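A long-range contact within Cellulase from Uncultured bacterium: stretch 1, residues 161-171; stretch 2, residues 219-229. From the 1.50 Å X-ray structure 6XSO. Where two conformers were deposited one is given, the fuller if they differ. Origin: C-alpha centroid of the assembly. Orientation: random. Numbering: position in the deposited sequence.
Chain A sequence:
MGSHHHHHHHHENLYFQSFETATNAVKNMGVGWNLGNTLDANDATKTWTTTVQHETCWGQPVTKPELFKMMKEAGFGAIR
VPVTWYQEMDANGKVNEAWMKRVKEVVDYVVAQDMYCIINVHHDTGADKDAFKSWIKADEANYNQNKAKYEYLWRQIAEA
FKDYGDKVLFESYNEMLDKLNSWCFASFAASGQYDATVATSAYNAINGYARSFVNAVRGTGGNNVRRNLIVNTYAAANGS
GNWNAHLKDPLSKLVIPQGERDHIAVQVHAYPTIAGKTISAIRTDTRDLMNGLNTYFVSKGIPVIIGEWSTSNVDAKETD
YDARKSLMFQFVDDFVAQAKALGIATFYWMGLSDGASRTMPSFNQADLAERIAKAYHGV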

# COMPACT_ATOMS: atom_id res chain seq x y z
N PHE A 161 8.73 8.22 13.24
CA PHE A 161 9.64 7.54 12.33
C PHE A 161 10.67 8.46 11.70
O PHE A 161 11.41 8.03 10.80
N LYS A 162 10.81 9.69 12.23
CA LYS A 162 11.66 10.70 11.60
C LYS A 162 13.11 10.25 11.46
O LYS A 162 13.75 10.55 10.44
N ASP A 163 13.66 9.55 12.46
CA ASP A 163 15.09 9.23 12.49
C ASP A 163 15.45 7.98 11.68
O ASP A 163 16.63 7.63 11.61
N TYR A 164 14.47 7.31 11.07
CA TYR A 164 14.78 6.15 10.24
C TYR A 164 15.36 6.61 8.91
O TYR A 164 15.04 7.69 8.41
N GLY A 165 16.24 5.79 8.35
CA GLY A 165 16.79 6.04 7.03
C GLY A 165 15.83 5.70 5.91
O GLY A 165 14.62 5.54 6.12
N ASP A 166 16.38 5.59 4.70
CA ASP A 166 15.53 5.57 3.51
C ASP A 166 14.88 4.22 3.24
O ASP A 166 14.06 4.13 2.32
N LYS A 167 15.11 3.21 4.08
CA LYS A 167 14.37 1.96 3.93
C LYS A 167 12.92 2.09 4.38
O LYS A 167 12.10 1.25 4.00
N VAL A 168 12.57 3.14 5.14
CA VAL A 168 11.21 3.35 5.61
C VAL A 168 10.54 4.39 4.72
O VAL A 168 11.02 5.52 4.60
N LEU A 169 9.41 4.00 4.13
CA LEU A 169 8.59 4.85 3.28
C LEU A 169 7.20 4.99 3.90
O LEU A 169 6.74 4.10 4.62
N PHE A 170 6.54 6.12 3.64
CA PHE A 170 5.18 6.34 4.10
C PHE A 170 4.22 6.39 2.91
O PHE A 170 4.56 6.95 1.86
N GLU A 171 3.01 5.86 3.09
CA GLU A 171 1.96 5.84 2.08
C GLU A 171 0.72 6.55 2.60
O GLU A 171 0.21 6.22 3.67
N GLY A 219 6.85 18.81 6.66
CA GLY A 219 6.90 19.88 7.65
C GLY A 219 7.51 19.49 8.97
O GLY A 219 7.88 20.37 9.76
N THR A 220 7.63 18.19 9.25
CA THR A 220 8.27 17.77 10.48
C THR A 220 9.79 17.88 10.42
O THR A 220 10.45 17.72 11.45
N GLY A 221 10.35 18.09 9.23
CA GLY A 221 11.77 18.40 9.11
C GLY A 221 12.68 17.19 9.09
O GLY A 221 12.27 16.02 9.02
N GLY A 222 13.98 17.50 9.17
CA GLY A 222 14.98 16.45 9.23
C GLY A 222 14.89 15.52 8.04
O GLY A 222 14.63 15.94 6.91
N ASN A 223 15.07 14.23 8.31
CA ASN A 223 15.04 13.24 7.25
C ASN A 223 13.72 13.24 6.49
O ASN A 223 13.67 12.80 5.34
N ASN A 224 12.64 13.71 7.12
CA ASN A 224 11.34 13.64 6.47
C ASN A 224 11.23 14.62 5.31
O ASN A 224 10.28 14.54 4.54
N VAL A 225 12.20 15.53 5.17
CA VAL A 225 12.24 16.40 3.99
C VAL A 225 12.62 15.62 2.74
O VAL A 225 12.26 16.02 1.62
N ARG A 226 13.34 14.50 2.89
CA ARG A 226 13.83 13.73 1.77
C ARG A 226 13.30 12.30 1.73
O ARG A 226 13.59 11.57 0.78
N ARG A 227 12.53 11.88 2.74
CA ARG A 227 12.00 10.52 2.75
C ARG A 227 11.16 10.26 1.50
O ARG A 227 10.46 11.14 1.00
N ASN A 228 11.23 9.03 1.00
CA ASN A 228 10.41 8.66 -0.14
C ASN A 228 8.99 8.39 0.31
O ASN A 228 8.76 7.58 1.22
N LEU A 229 8.05 9.11 -0.29
CA LEU A 229 6.65 9.09 0.07
C LEU A 229 5.81 8.61 -1.10
O LEU A 229 6.22 8.71 -2.27

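One buried arginine gathers three backbone carbonyls of stretch 1: the guanidinium of Arg227, reaching in on a t, t, m chain that turns at chi3 (-51°), donates from NH2 to Tyr164 O (2.8 Å) and from NH1 to Gly165 O (2.9 Å) and Val168 O (3.0 Å), with a weak bond from NH1 to Tyr164 O (3.3 Å). These carbonyls lie at its edge, near its plane, where its N-H groups point. Asn224 (chi1 m), directed toward stretch 1, accepts from Arg227 NE at OD1 (2.8 Å); its ND2 donates to Thr220 OG1 (2.9 Å). The aliphatic part of Arg227 packs on Phe170 (chi1 m): CD sits 3.6 Å from the ring centroid, over one face, in a CH-pi contact. Leu229 (m, t) adds an apolar contact, its CD2 3.9 Å from Phe170 CD2, beside the parallel bridge that joins these two residues. Leu169 (m, p) places CD2 3.6 Å from Asn228 CB. Asn223 (m) points toward stretch 1, and its ND2 bonds weakly to Tyr164 O (3.4 Å). Four waters bridge the stretches: water 1 links Lys162 (t, t, p, t) NZ to Thr220 O, water 2 Asp163 OD1 to Asn223 ND2, and water 4 Asp166 O to Asn228 ND2, while water 3 joins Asp166 O and Val168 O to Asn228 N.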

# COMPACT_ATOMS: atom_id res chain seq x y z
CB PHE A 161 8.83 6.75 11.29
CG PHE A 161 8.10 5.58 11.89
CD1 PHE A 161 8.72 4.36 12.01
CD2 PHE A 161 6.80 5.72 12.36
CE1 PHE A 161 8.07 3.28 12.59
CE2 PHE A 161 6.14 4.65 12.94
CZ PHE A 161 6.78 3.43 13.08
CB LYS A 162 11.56 12.02 12.37
CG LYS A 162 12.45 13.14 11.84
CD LYS A 162 12.08 14.53 12.43
CE LYS A 162 12.13 14.54 13.93
NZ LYS A 162 11.58 15.83 14.49
CB ASP A 163 15.58 9.06 13.96
CG ASP A 163 17.11 9.12 14.11
OD1 ASP A 163 17.73 10.00 13.48
OD2 ASP A 163 17.71 8.33 14.90
CB TYR A 164 13.52 5.34 9.97
CG TYR A 164 13.09 4.53 11.16
CD1 TYR A 164 12.41 5.12 12.21
CD2 TYR A 164 13.38 3.17 11.24
CE1 TYR A 164 12.02 4.38 13.32
CE2 TYR A 164 12.99 2.42 12.35
CZ TYR A 164 12.31 3.03 13.38
OH TYR A 164 11.90 2.33 14.49
CB ASP A 166 16.26 6.14 2.27
CG ASP A 166 17.35 5.25 1.72
OD1 ASP A 166 17.63 4.17 2.28
OD2 ASP A 166 17.95 5.65 0.69
CB LYS A 167 15.05 0.85 4.73
CG LYS A 167 16.37 0.38 4.14
CD LYS A 167 16.16 -0.32 2.81
CE LYS A 167 17.42 -1.10 2.38
NZ LYS A 167 18.49 -0.20 1.91
CB VAL A 168 11.16 3.76 7.09
CG1 VAL A 168 9.72 4.08 7.49
CG2 VAL A 168 11.73 2.65 7.97
CB LEU A 169 8.42 4.28 1.86
CG LEU A 169 9.62 4.39 0.93
CD1 LEU A 169 10.62 3.25 1.19
CD2 LEU A 169 9.21 4.40 -0.54
CB PHE A 170 5.03 7.69 4.81
CG PHE A 170 5.95 7.92 5.99
CD1 PHE A 170 6.47 6.87 6.75
CD2 PHE A 170 6.26 9.23 6.36
CE1 PHE A 170 7.31 7.14 7.84
CE2 PHE A 170 7.09 9.49 7.44
CZ PHE A 170 7.61 8.45 8.18
CB GLU A 171 1.63 4.39 1.69
CG GLU A 171 0.33 4.17 0.95
CD GLU A 171 -0.07 2.70 0.94
OE1 GLU A 171 0.84 1.85 1.03
OE2 GLU A 171 -1.28 2.40 0.83
CB THR A 220 7.87 16.35 10.88
OG1 THR A 220 8.32 15.42 9.88
CG2 THR A 220 6.39 16.21 11.03
CB ASN A 223 15.24 11.83 7.81
CG ASN A 223 16.68 11.56 8.24
OD1 ASN A 223 17.59 12.30 7.89
ND2 ASN A 223 16.88 10.48 8.98
CB ASN A 224 10.22 13.82 7.50
CG ASN A 224 10.04 12.59 8.39
OD1 ASN A 224 10.40 11.46 8.02
ND2 ASN A 224 9.52 12.81 9.59
CB VAL A 225 13.23 17.54 4.26
CG1 VAL A 225 13.45 18.35 3.00
CG2 VAL A 225 12.72 18.43 5.40
CB ARG A 226 15.36 13.68 1.77
CG ARG A 226 16.05 15.03 1.68
CD ARG A 226 17.55 14.87 1.93
NE ARG A 226 17.85 14.43 3.29
CZ ARG A 226 18.86 13.63 3.64
NH1 ARG A 226 19.68 13.14 2.71
NH2 ARG A 226 19.04 13.29 4.91
CB ARG A 227 11.17 10.29 4.01
CG ARG A 227 10.69 8.84 4.17
CD ARG A 227 9.99 8.59 5.50
NE ARG A 227 10.82 9.07 6.60
CZ ARG A 227 11.93 8.49 7.04
NH1 ARG A 227 12.37 7.35 6.52
NH2 ARG A 227 12.61 9.07 8.02
CB ASN A 228 11.08 7.49 -0.84
CG ASN A 228 12.34 7.93 -1.53
OD1 ASN A 228 12.35 8.97 -2.20
ND2 ASN A 228 13.42 7.18 -1.36
CB LEU A 229 6.17 10.49 0.47
CG LEU A 229 7.00 11.25 1.51
CD1 LEU A 229 6.41 12.60 1.78
CD2 LEU A 229 7.05 10.43 2.77
O HOH W 1 12.89 17.52 12.69
O HOH W 2 18.96 10.04 10.88
O HOH W 3 12.37 6.58 2.29
O HOH W 4 14.20 4.71 -0.25